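PDB 6K10: aldehyde dehydrogenase from Staphylococcus aureus, which oxidises the carotenoid aldehyde 4,4'-diaponeurosporen-4-al to 4,4'-diaponeurosporenoic acid with NAD+, a step in the biosynthesis of the pigment staphyloxanthin. Local coordinates for residues Q25-D29 with I30-K34; S46-S49 with D50-A54; R159-N162 with E163-A167. The protein carries 1 engineered substitution. All coordinates share one frame; numbering follows the deposited sequence.

In the fold
The three contacts illustrate how helices are begun and ended in an aldehyde dehydrogenase. Contact 1 starts helix 30-46, contact 2 lies where that helix gives way to helix 48-59, and contact 3 closes helix 151-164, which runs between strands 141-145 and 170-172. Contacts 1 and 2 have centres 28 Å apart and do not touch. Contact 3 has its centre about 15 Å from that of contact 2 and 18 Å from that of contact 1. It touches only contact 2, where Tyr47 CD1 comes within 3.2 Å of Leu160 CD2, Tyr47 CE2 lies 3.4 Å from Arg159 NH2, and Tyr47 OH packs 3.2 Å from Glu163 OE2. All three lie away from the predicted active-site positions Glu217 and Ser251, the latter an engineered residue here.

Contact 1: Q25-D29 with I30-K34; sequences QQTKD and ISFRK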
# COMPACT_ATOMS: atom_id res chain seq x y z
N GLN A 25 -11.79 21.65 5.65
CA GLN A 25 -10.61 21.82 4.80
C GLN A 25 -9.43 22.45 5.53
O GLN A 25 -8.40 22.70 4.90
CB GLN A 25 -10.90 22.64 3.54
CG GLN A 25 -12.14 22.22 2.77
CD GLN A 25 -12.00 20.83 2.17
OE1 GLN A 25 -11.11 20.59 1.36
NE2 GLN A 25 -12.89 19.92 2.57
N GLN A 26 -9.54 22.69 6.84
CA GLN A 26 -8.48 23.42 7.55
C GLN A 26 -7.20 22.60 7.67
O GLN A 26 -6.10 23.17 7.65
CB GLN A 26 -8.99 23.85 8.93
CG GLN A 26 -7.91 24.27 9.91
CD GLN A 26 -7.28 25.62 9.58
OE1 GLN A 26 -6.66 25.80 8.53
NE2 GLN A 26 -7.43 26.57 10.50
N THR A 27 -7.30 21.28 7.78
CA THR A 27 -6.10 20.46 7.93
C THR A 27 -5.31 20.33 6.63
O THR A 27 -4.15 19.89 6.68
CB THR A 27 -6.47 19.06 8.44
OG1 THR A 27 -7.15 18.32 7.42
CG2 THR A 27 -7.36 19.16 9.67
N LYS A 28 -5.89 20.69 5.49
CA LYS A 28 -5.16 20.61 4.23
C LYS A 28 -4.15 21.74 4.08
O LYS A 28 -3.20 21.60 3.29
CB LYS A 28 -6.13 20.62 3.05
CG LYS A 28 -7.05 19.41 3.01
CD LYS A 28 -7.86 19.37 1.72
CE LYS A 28 -8.84 18.21 1.73
NZ LYS A 28 -9.82 18.31 0.61
N ASP A 29 -4.32 22.84 4.80
CA ASP A 29 -3.38 23.95 4.71
C ASP A 29 -2.03 23.54 5.30
O ASP A 29 -1.96 23.01 6.41
CB ASP A 29 -3.92 25.17 5.44
CG ASP A 29 -2.98 26.36 5.37
OD1 ASP A 29 -3.05 27.11 4.37
OD2 ASP A 29 -2.17 26.54 6.30
N ILE A 30 -0.97 23.80 4.54
CA ILE A 30 0.37 23.35 4.93
C ILE A 30 0.83 24.06 6.20
O ILE A 30 1.40 23.43 7.10
CB ILE A 30 1.35 23.57 3.76
CG1 ILE A 30 1.02 22.63 2.60
CG2 ILE A 30 2.78 23.40 4.21
CD1 ILE A 30 0.70 21.21 3.02
N SER A 31 0.59 25.37 6.29
CA SER A 31 1.01 26.10 7.48
C SER A 31 0.24 25.67 8.72
O SER A 31 0.76 25.75 9.84
CB SER A 31 0.87 27.61 7.25
OG SER A 31 -0.49 27.98 7.09
N PHE A 32 -1.00 25.21 8.55
CA PHE A 32 -1.73 24.61 9.66
C PHE A 32 -1.01 23.37 10.17
O PHE A 32 -0.81 23.20 11.38
CB PHE A 32 -3.16 24.27 9.23
CG PHE A 32 -3.93 23.47 10.25
CD1 PHE A 32 -3.90 22.08 10.23
CD2 PHE A 32 -4.70 24.10 11.21
CE1 PHE A 32 -4.61 21.34 11.16
CE2 PHE A 32 -5.41 23.37 12.14
CZ PHE A 32 -5.37 21.99 12.12
N ARG A 33 -0.62 22.48 9.25
CA ARG A 33 0.05 21.25 9.64
C ARG A 33 1.37 21.53 10.35
O ARG A 33 1.69 20.89 11.36
CB ARG A 33 0.28 20.37 8.41
CG ARG A 33 -0.99 20.03 7.65
CD ARG A 33 -0.69 19.09 6.49
NE ARG A 33 -1.59 19.29 5.37
CZ ARG A 33 -1.43 18.74 4.17
NH1 ARG A 33 -0.40 17.93 3.94
NH2 ARG A 33 -2.31 18.98 3.20
N LYS A 34 2.15 22.49 9.84
CA LYS A 34 3.40 22.85 10.50
C LYS A 34 3.17 23.33 11.92
O LYS A 34 3.95 23.01 12.83
CB LYS A 34 4.13 23.92 9.69
CG LYS A 34 5.04 23.38 8.61
CD LYS A 34 6.06 24.42 8.15
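Gln26 lays its side chain over one face of the Phe32 ring, the amide plane turned only 20° from that of the ring. Its CG makes a CH-pi contact 3.8 Å from the centroid of Phe32, and the bend at chi2 (72°) brings CD against CD2 of the same ring. Thr27 runs alongside Phe32, pointing the same way, with CG2 3.8 Å from CE1; its hydroxyl is bound to Gly139 O. The turn is the N-cap of helix 30-46: Asp29 stands right before it and accepts from Phe32 N through the anti lone pair of OD2, at 2.9 Å. With Asp29 CG trans to its own N (chi1 -179°), the carboxylate reaches forward over the first turn, where Ser31 OG is modelled 2.3 Å from OD2, too short to be trusted as a bond length. Arg33 folds back from that turn onto the loop. Its NE donates to Thr27 O at 2.9 Å, in the carbonyl plane but 26° out of the guanidinium plane, while NH2 gives a weak bond to Lys28 O. Ile30 CD1 sits over the centre of one guanidinium face, and Ala137 O takes NH1. Lys28 NZ is bonded to Gln25 OE1 and to Asn388 O of the second subunit.

Contact 2: S46-S49 with D50-A54; sequences SYES and DILEA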
# COMPACT_ATOMS: atom_id res chain seq x y z
N SER A 46 7.04 19.64 27.30
CA SER A 46 6.40 20.04 28.56
C SER A 46 6.08 18.83 29.42
O SER A 46 6.12 18.92 30.66
CB SER A 46 5.13 20.84 28.26
OG SER A 46 5.40 21.89 27.36
N TYR A 47 5.79 17.69 28.80
CA TYR A 47 5.40 16.48 29.51
C TYR A 47 6.53 15.47 29.61
O TYR A 47 6.28 14.33 30.01
CB TYR A 47 4.21 15.84 28.81
CG TYR A 47 2.87 16.42 29.18
CD1 TYR A 47 2.48 17.67 28.71
CD2 TYR A 47 1.98 15.71 29.96
CE1 TYR A 47 1.25 18.20 29.03
CE2 TYR A 47 0.74 16.23 30.28
CZ TYR A 47 0.39 17.47 29.82
OH TYR A 47 -0.85 17.99 30.14
N GLU A 48 7.76 15.85 29.26
CA GLU A 48 8.86 14.90 29.19
C GLU A 48 9.03 14.13 30.49
O GLU A 48 9.20 12.91 30.49
CB GLU A 48 10.16 15.62 28.82
CG GLU A 48 11.36 14.69 28.74
CD GLU A 48 12.66 15.44 28.56
OE1 GLU A 48 12.85 16.06 27.49
OE2 GLU A 48 13.50 15.40 29.49
N SER A 49 8.97 14.84 31.62
CA SER A 49 9.15 14.17 32.91
C SER A 49 8.03 13.17 33.18
O SER A 49 8.29 12.06 33.66
CB SER A 49 9.23 15.21 34.03
OG SER A 49 9.92 14.68 35.15
N ASP A 50 6.79 13.55 32.88
CA ASP A 50 5.66 12.65 33.12
C ASP A 50 5.72 11.44 32.20
O ASP A 50 5.32 10.34 32.60
CB ASP A 50 4.34 13.39 32.94
CG ASP A 50 4.38 14.80 33.50
OD1 ASP A 50 5.03 15.68 32.89
OD2 ASP A 50 3.77 15.03 34.57
N ILE A 51 6.19 11.61 30.96
CA ILE A 51 6.32 10.48 30.05
C ILE A 51 7.37 9.51 30.56
O ILE A 51 7.16 8.29 30.57
CB ILE A 51 6.64 10.97 28.63
CG1 ILE A 51 5.53 11.88 28.11
CG2 ILE A 51 6.83 9.78 27.69
CD1 ILE A 51 5.96 12.76 26.96
N LEU A 52 8.53 10.03 30.98
CA LEU A 52 9.57 9.18 31.53
C LEU A 52 9.09 8.44 32.77
O LEU A 52 9.38 7.25 32.95
CB LEU A 52 10.82 10.00 31.86
CG LEU A 52 11.62 10.59 30.69
CD1 LEU A 52 12.70 11.52 31.20
CD2 LEU A 52 12.23 9.48 29.85
N GLU A 53 8.34 9.13 33.64
CA GLU A 53 7.80 8.48 34.83
C GLU A 53 6.84 7.36 34.47
O GLU A 53 6.89 6.27 35.04
CB GLU A 53 7.11 9.51 35.72
CG GLU A 53 8.04 10.35 36.58
CD GLU A 53 7.48 11.73 36.86
OE1 GLU A 53 6.28 11.83 37.19
OE2 GLU A 53 8.24 12.71 36.75
N ALA A 54 5.95 7.62 33.51
CA ALA A 54 4.96 6.62 33.12
C ALA A 54 5.62 5.41 32.48
O ALA A 54 5.24 4.27 32.77
CB ALA A 54 3.94 7.25 32.17
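Tyr47 and Ile51 meet one turn apart, with the methyl CD1 of the isoleucine 4.0 Å from CB of the tyrosine. The same arm of Ile51 leans on the backbone: its CG1, trans to the carbonyl carbon (chi1 -60°), lies 3.2 Å from Tyr47 O. That oxygen also receives Ile51 N at 2.9 Å, with the donor nearly along the C=O axis. One residue further on, Leu52 lies against Glu48 O, its CG 3.4 Å from it, and CD1 passes CG of Glu48. Ser49 and Glu53 form the polar pair of the turn. The hydroxyl OG donates to Glu53 OE2 at 3.0 Å and meets it nearly along the C-O bond of the carboxylate, a course open to it because OG is turned trans to the backbone N (chi1 -157°).

These are i to i+4 pairings in the first turn of helix 48-59, for which Tyr47 occupies the N-cap position as the chain leaves helix 30-46. In the second shell, Ile71 of helix 63-89 packs on Glu48, Ile51 and Leu52, and Val156 of helix 151-164 covers Ile51 from another helix. The carboxylate of Glu48 is held by two partners, OE1 by the hydroxyl of Tyr67 and OE2 by a salt bridge to Lys461 of the second subunit.

Contact 3: R159-N162 with E163-A167; sequences RLIN and ETFDA
Ile161 and Phe165 make the tight apolar side of this helix end, the methyl CD1 of Ile161 coming 4.0 Å from CE2 of the aromatic ring. Thr164 CG2 stands 3.8 Å above the centre of one face of that ring. The hydroxyl of Thr164 is folded back onto the helix: OG1, placed beside its own N by a chi1 of -50°, donates to Leu160 O at 2.6 Å. Ile161 O takes two donors, Phe165 N nearly in line with the carbonyl at 2.9 Å and Thr164 N from well above the carbonyl plane. Ile170 packs against both Ile161 and Phe165, and Ala43 of helix 30-46 against Leu160 and Thr164.

The other side is looser and wetter. Glu163 is exposed; its aliphatic CG rests 3.2 Å from Arg159 O, while the charged ends of Glu163 and Arg159 stay apart. A water accepts from Asn162 ND2 at 2.9 Å and donates to Phe165 O, bridging the two. Asn162 OD1 accepts from Lys158 NZ, and ND2 also bonds Glu171 OE2. Here the chain unwinds towards strand 170-172, the helix-to-strand exit of the beta-alpha-beta crossover formed by strand 141-145, helix 151-164 and strand 170-172.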
# COMPACT_ATOMS: atom_id res chain seq x y z
N ARG A 159 -3.79 13.08 28.31
CA ARG A 159 -3.65 14.42 28.87
C ARG A 159 -2.93 15.34 27.90
O ARG A 159 -3.41 16.44 27.58
CB ARG A 159 -2.88 14.35 30.19
CG ARG A 159 -3.68 13.86 31.38
CD ARG A 159 -3.03 14.30 32.69
NE ARG A 159 -2.12 13.29 33.23
CZ ARG A 159 -0.83 13.48 33.46
NH1 ARG A 159 -0.09 12.51 33.96
NH2 ARG A 159 -0.27 14.65 33.18
N LEU A 160 -1.76 14.90 27.42
CA LEU A 160 -0.96 15.69 26.49
C LEU A 160 -1.78 16.12 25.28
O LEU A 160 -1.80 17.30 24.90
CB LEU A 160 0.25 14.86 26.06
CG LEU A 160 1.34 15.51 25.22
CD1 LEU A 160 1.04 15.52 23.72
CD2 LEU A 160 1.44 16.90 25.75
N ILE A 161 -2.48 15.16 24.66
CA ILE A 161 -3.23 15.45 23.44
C ILE A 161 -4.38 16.41 23.73
O ILE A 161 -4.57 17.41 23.03
CB ILE A 161 -3.72 14.15 22.80
CG1 ILE A 161 -2.54 13.35 22.23
CG2 ILE A 161 -4.77 14.44 21.73
CD1 ILE A 161 -1.83 14.03 21.09
N ASN A 162 -5.16 16.11 24.77
CA ASN A 162 -6.36 16.90 25.05
C ASN A 162 -6.04 18.33 25.44
O ASN A 162 -6.82 19.24 25.17
CB ASN A 162 -7.19 16.23 26.14
CG ASN A 162 -7.95 15.02 25.64
OD1 ASN A 162 -8.40 14.18 26.43
ND2 ASN A 162 -8.10 14.91 24.33
N GLU A 163 -4.90 18.55 26.09
CA GLU A 163 -4.54 19.90 26.49
C GLU A 163 -3.79 20.66 25.40
O GLU A 163 -3.50 21.85 25.58
CB GLU A 163 -3.71 19.85 27.78
CG GLU A 163 -4.48 19.18 28.92
CD GLU A 163 -3.92 19.47 30.29
OE1 GLU A 163 -3.55 20.63 30.56
OE2 GLU A 163 -3.88 18.53 31.12
N THR A 164 -3.52 20.01 24.27
CA THR A 164 -2.82 20.63 23.14
C THR A 164 -3.70 20.82 21.91
O THR A 164 -3.58 21.85 21.24
CB THR A 164 -1.59 19.80 22.76
OG1 THR A 164 -0.81 19.52 23.94
CG2 THR A 164 -0.73 20.55 21.76
N PHE A 165 -4.57 19.87 21.59
CA PHE A 165 -5.37 19.91 20.37
C PHE A 165 -6.85 19.81 20.70
O PHE A 165 -7.25 19.28 21.74
CB PHE A 165 -5.00 18.78 19.41
CG PHE A 165 -3.54 18.70 19.08
CD1 PHE A 165 -2.98 19.59 18.18
CD2 PHE A 165 -2.74 17.73 19.65
CE1 PHE A 165 -1.63 19.51 17.87
CE2 PHE A 165 -1.40 17.65 19.34
CZ PHE A 165 -0.84 18.54 18.45
N ASP A 166 -7.68 20.31 19.78
CA ASP A 166 -9.11 20.05 19.86
C ASP A 166 -9.40 18.57 19.65
O ASP A 166 -8.72 17.90 18.87
CB ASP A 166 -9.87 20.86 18.81
CG ASP A 166 -10.05 22.31 19.20
OD1 ASP A 166 -9.78 22.64 20.38
OD2 ASP A 166 -10.46 23.11 18.34
N ALA A 167 -10.42 18.07 20.34
CA ALA A 167 -10.75 16.66 20.24
C ALA A 167 -11.23 16.28 18.85
O ALA A 167 -11.12 15.12 18.45
CB ALA A 167 -11.81 16.28 21.28
O HOH W 1 -7.87 16.51 21.92